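Local atomic coordinates of peptidase S9 prolyl oligopeptidase catalytic domain-containing protein (Pyrococcus horikoshii, PDB entry 4HXE), a protein that probably acts as a serine peptidase of the prolyl oligopeptidase family, releasing N-acylated residues from the N-terminal end of peptides. Residues 311-316 with 323-328. Numbering follows the deposited sequence.
With HEZ (hexane-1,6-diol), chain E.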
loop_
_atom_site.group_PDB
_atom_site.type_symbol
_atom_site.label_atom_id
_atom_site.label_comp_id
_atom_site.label_asym_id
_atom_site.label_seq_id
_atom_site.Cartn_x
_atom_site.Cartn_y
_atom_site.Cartn_z
ATOM N N ARG A 311 31.917 -36.602 -15.515
ATOM C CA ARG A 311 31.689 -36.210 -16.930
ATOM C C ARG A 311 32.366 -34.868 -17.113
ATOM O O ARG A 311 32.611 -34.172 -16.124
ATOM C CB ARG A 311 30.194 -36.077 -17.238
ATOM C CG ARG A 311 29.358 -37.307 -16.889
ATOM C CD ARG A 311 29.933 -38.555 -17.550
ATOM N NE ARG A 311 29.278 -38.811 -18.817
ATOM C CZ ARG A 311 28.032 -39.309 -18.900
ATOM N NH1 ARG A 311 27.327 -39.584 -17.774
ATOM N NH2 ARG A 311 27.482 -39.537 -20.103
ATOM N N LEU A 312 32.675 -34.510 -18.351
ATOM C CA LEU A 312 33.172 -33.171 -18.662
ATOM C C LEU A 312 32.179 -32.451 -19.564
ATOM O O LEU A 312 31.847 -32.931 -20.650
ATOM C CB LEU A 312 34.536 -33.236 -19.367
ATOM C CG LEU A 312 35.069 -31.945 -19.982
ATOM C CD1 LEU A 312 35.452 -30.866 -18.976
ATOM C CD2 LEU A 312 36.240 -32.221 -20.878
ATOM N N ILE A 313 31.699 -31.305 -19.107
ATOM C CA ILE A 313 30.749 -30.554 -19.935
ATOM C C ILE A 313 31.346 -29.199 -20.144
ATOM O O ILE A 313 32.141 -28.768 -19.326
ATOM C CB ILE A 313 29.378 -30.475 -19.269
ATOM C CG1 ILE A 313 29.549 -30.074 -17.793
ATOM C CG2 ILE A 313 28.709 -31.848 -19.432
ATOM C CD1 ILE A 313 28.750 -28.889 -17.334
ATOM N N TYR A 314 30.998 -28.522 -21.236
ATOM C CA TYR A 314 31.449 -27.130 -21.385
ATOM C C TYR A 314 30.474 -26.322 -22.258
ATOM O O TYR A 314 29.645 -26.890 -23.011
ATOM C CB TYR A 314 32.874 -27.071 -21.987
ATOM C CG TYR A 314 33.070 -27.944 -23.210
ATOM C CD1 TYR A 314 33.471 -29.262 -23.064
ATOM C CD2 TYR A 314 32.807 -27.444 -24.510
ATOM C CE1 TYR A 314 33.690 -30.078 -24.169
ATOM C CE2 TYR A 314 33.014 -28.207 -25.634
ATOM C CZ TYR A 314 33.444 -29.549 -25.436
ATOM O OH TYR A 314 33.661 -30.364 -26.458
ATOM N N LEU A 315 30.577 -25.007 -22.124
ATOM C CA LEU A 315 29.795 -24.060 -22.886
ATOM C C LEU A 315 30.712 -23.540 -24.009
ATOM O O LEU A 315 31.855 -23.185 -23.775
ATOM C CB LEU A 315 29.367 -22.908 -21.986
ATOM C CG LEU A 315 28.202 -23.161 -21.043
ATOM C CD1 LEU A 315 27.964 -21.865 -20.263
ATOM C CD2 LEU A 315 26.916 -23.514 -21.782
ATOM N N LYS A 316 30.228 -23.577 -25.235
ATOM C CA LYS A 316 31.046 -23.215 -26.365
ATOM C C LYS A 316 30.233 -22.194 -27.087
ATOM O O LYS A 316 29.058 -22.440 -27.422
ATOM C CB LYS A 316 31.311 -24.409 -27.306
ATOM C CG LYS A 316 31.945 -23.878 -28.601
ATOM C CD LYS A 316 32.493 -24.924 -29.517
ATOM C CE LYS A 316 31.568 -26.079 -29.753
ATOM N NZ LYS A 316 32.172 -26.845 -30.853
ATOM N N ALA A 323 26.565 -19.182 -26.596
ATOM C CA ALA A 323 27.031 -20.426 -26.004
ATOM C C ALA A 323 25.901 -21.480 -25.961
ATOM O O ALA A 323 24.704 -21.188 -25.705
ATOM C CB ALA A 323 27.553 -20.138 -24.585
ATOM N N GLU A 324 26.279 -22.697 -26.272
ATOM C CA GLU A 324 25.434 -23.859 -26.063
ATOM C C GLU A 324 26.295 -24.820 -25.268
ATOM O O GLU A 324 27.544 -24.669 -25.200
ATOM C CB GLU A 324 24.964 -24.459 -27.399
ATOM C CG GLU A 324 24.102 -23.537 -28.272
ATOM C CD GLU A 324 22.636 -23.367 -27.802
ATOM O OE1 GLU A 324 21.896 -22.546 -28.402
ATOM O OE2 GLU A 324 22.169 -24.059 -26.862
ATOM N N LEU A 325 25.637 -25.785 -24.637
ATOM C CA LEU A 325 26.283 -26.774 -23.800
ATOM C C LEU A 325 26.699 -28.001 -24.645
ATOM O O LEU A 325 25.963 -28.437 -25.540
ATOM C CB LEU A 325 25.336 -27.169 -22.670
ATOM C CG LEU A 325 25.978 -27.993 -21.523
ATOM C CD1 LEU A 325 26.975 -27.200 -20.679
ATOM C CD2 LEU A 325 24.880 -28.571 -20.623
ATOM N N TYR A 326 27.840 -28.589 -24.297
ATOM C CA TYR A 326 28.434 -29.792 -24.931
ATOM C C TYR A 326 28.922 -30.710 -23.868
ATOM O O TYR A 326 29.191 -30.270 -22.765
ATOM C CB TYR A 326 29.668 -29.383 -25.761
ATOM C CG TYR A 326 29.250 -28.532 -26.950
ATOM C CD1 TYR A 326 28.902 -27.183 -26.769
ATOM C CD2 TYR A 326 29.124 -29.085 -28.223
ATOM C CE1 TYR A 326 28.450 -26.415 -27.849
ATOM C CE2 TYR A 326 28.696 -28.317 -29.319
ATOM C CZ TYR A 326 28.369 -26.977 -29.122
ATOM O OH TYR A 326 27.939 -26.199 -30.179
ATOM N N LEU A 327 29.055 -31.979 -24.221
ATOM C CA LEU A 327 29.559 -33.009 -23.322
ATOM C C LEU A 327 30.731 -33.594 -24.077
ATOM O O LEU A 327 30.641 -33.749 -25.295
ATOM C CB LEU A 327 28.483 -34.085 -23.143
ATOM C CG LEU A 327 28.831 -35.500 -22.665
ATOM C CD1 LEU A 327 29.282 -35.532 -21.225
ATOM C CD2 LEU A 327 27.623 -36.406 -22.809
ATOM N N TRP A 328 31.841 -33.896 -23.385
ATOM C CA TRP A 328 32.949 -34.524 -24.088
ATOM C C TRP A 328 33.072 -35.978 -23.714
ATOM O O TRP A 328 33.042 -36.294 -22.527
ATOM C CB TRP A 328 34.251 -33.726 -23.960
ATOM C CG TRP A 328 35.316 -34.174 -24.943
ATOM C CD1 TRP A 328 35.438 -33.847 -26.298
ATOM C CD2 TRP A 328 36.421 -35.101 -24.671
ATOM N NE1 TRP A 328 36.529 -34.470 -26.860
ATOM C CE2 TRP A 328 37.157 -35.245 -25.932
ATOM C CE3 TRP A 328 36.866 -35.781 -23.537
ATOM C CZ2 TRP A 328 38.270 -36.038 -26.030
ATOM C CZ3 TRP A 328 38.009 -36.561 -23.638
ATOM C CH2 TRP A 328 38.691 -36.694 -24.860
HETATM O O1 HEZ E . 23.996 -27.040 -34.368
HETATM C C1 HEZ E . 25.192 -26.286 -34.663
HETATM C C2 HEZ E . 25.022 -24.933 -33.979
HETATM C C3 HEZ E . 26.275 -24.372 -33.340
HETATM C C4 HEZ E . 26.035 -23.898 -31.893
HETATM C C5 HEZ E . 27.162 -22.924 -31.599
HETATM C C6 HEZ E . 27.316 -22.445 -30.150
HETATM O O6 HEZ E . 27.839 -23.567 -29.451
HETATM O O HOH W 1 32.205 -36.541 -19.875
HETATM O O HOH W 2 29.572 -26.567 -32.188
#
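Tyr326 lays its CB over one face of the Tyr314 ring, 3.5 Å from CE2, while Trp328 CB meets the edge of that ring at CE1. The two tyrosine rings lie nearly parallel, with planes 8° apart, yet are slid so far that they barely overlap. Lys316 in turn covers a face of Tyr326: its CE sits 3.4 Å from CZ as a CH-pi contact, and NZ adds an off-centre cation-pi interaction, 4.5 Å from the ring centroid. With CG anti to the backbone N (chi1 169°) and a bend at chi3, the lysine chain carries CE over the ring. The carbonyl O of Tyr314 and O6 of a hexanediol, probably from the crystallisation liquor, approach the ring of Tyr326 at its edge. The same O6 donates to Lys316 O, and a water joins Tyr326 OH to Lys316 NZ. Glu332 pairs with Lys316 NZ and also bonds Tyr314 OH, tying both side chains to the next strand. Replacing Tyr326 by alanine is likely to leave the lysine methylenes without the ring they lie on, with Glu332 still holding NZ. Beneath, the backbones form a hydrogen-bonded ladder in which Tyr314 and Tyr326 bond each other twice, the bond from Tyr326 N to Tyr314 O being 2.8 Å. On the opposite face Leu315 CD2 packs 3.8 Å from Leu325 CD1, and Ile313 touches Leu325 and Leu327; Ile313, Leu315 and Leu325 also meet strands 16-23 and 26-35. Such an antiparallel hairpin, with one face turned to a neighbouring sheet, illustrates how the middle two strands of a four-stranded beta-propeller blade are built.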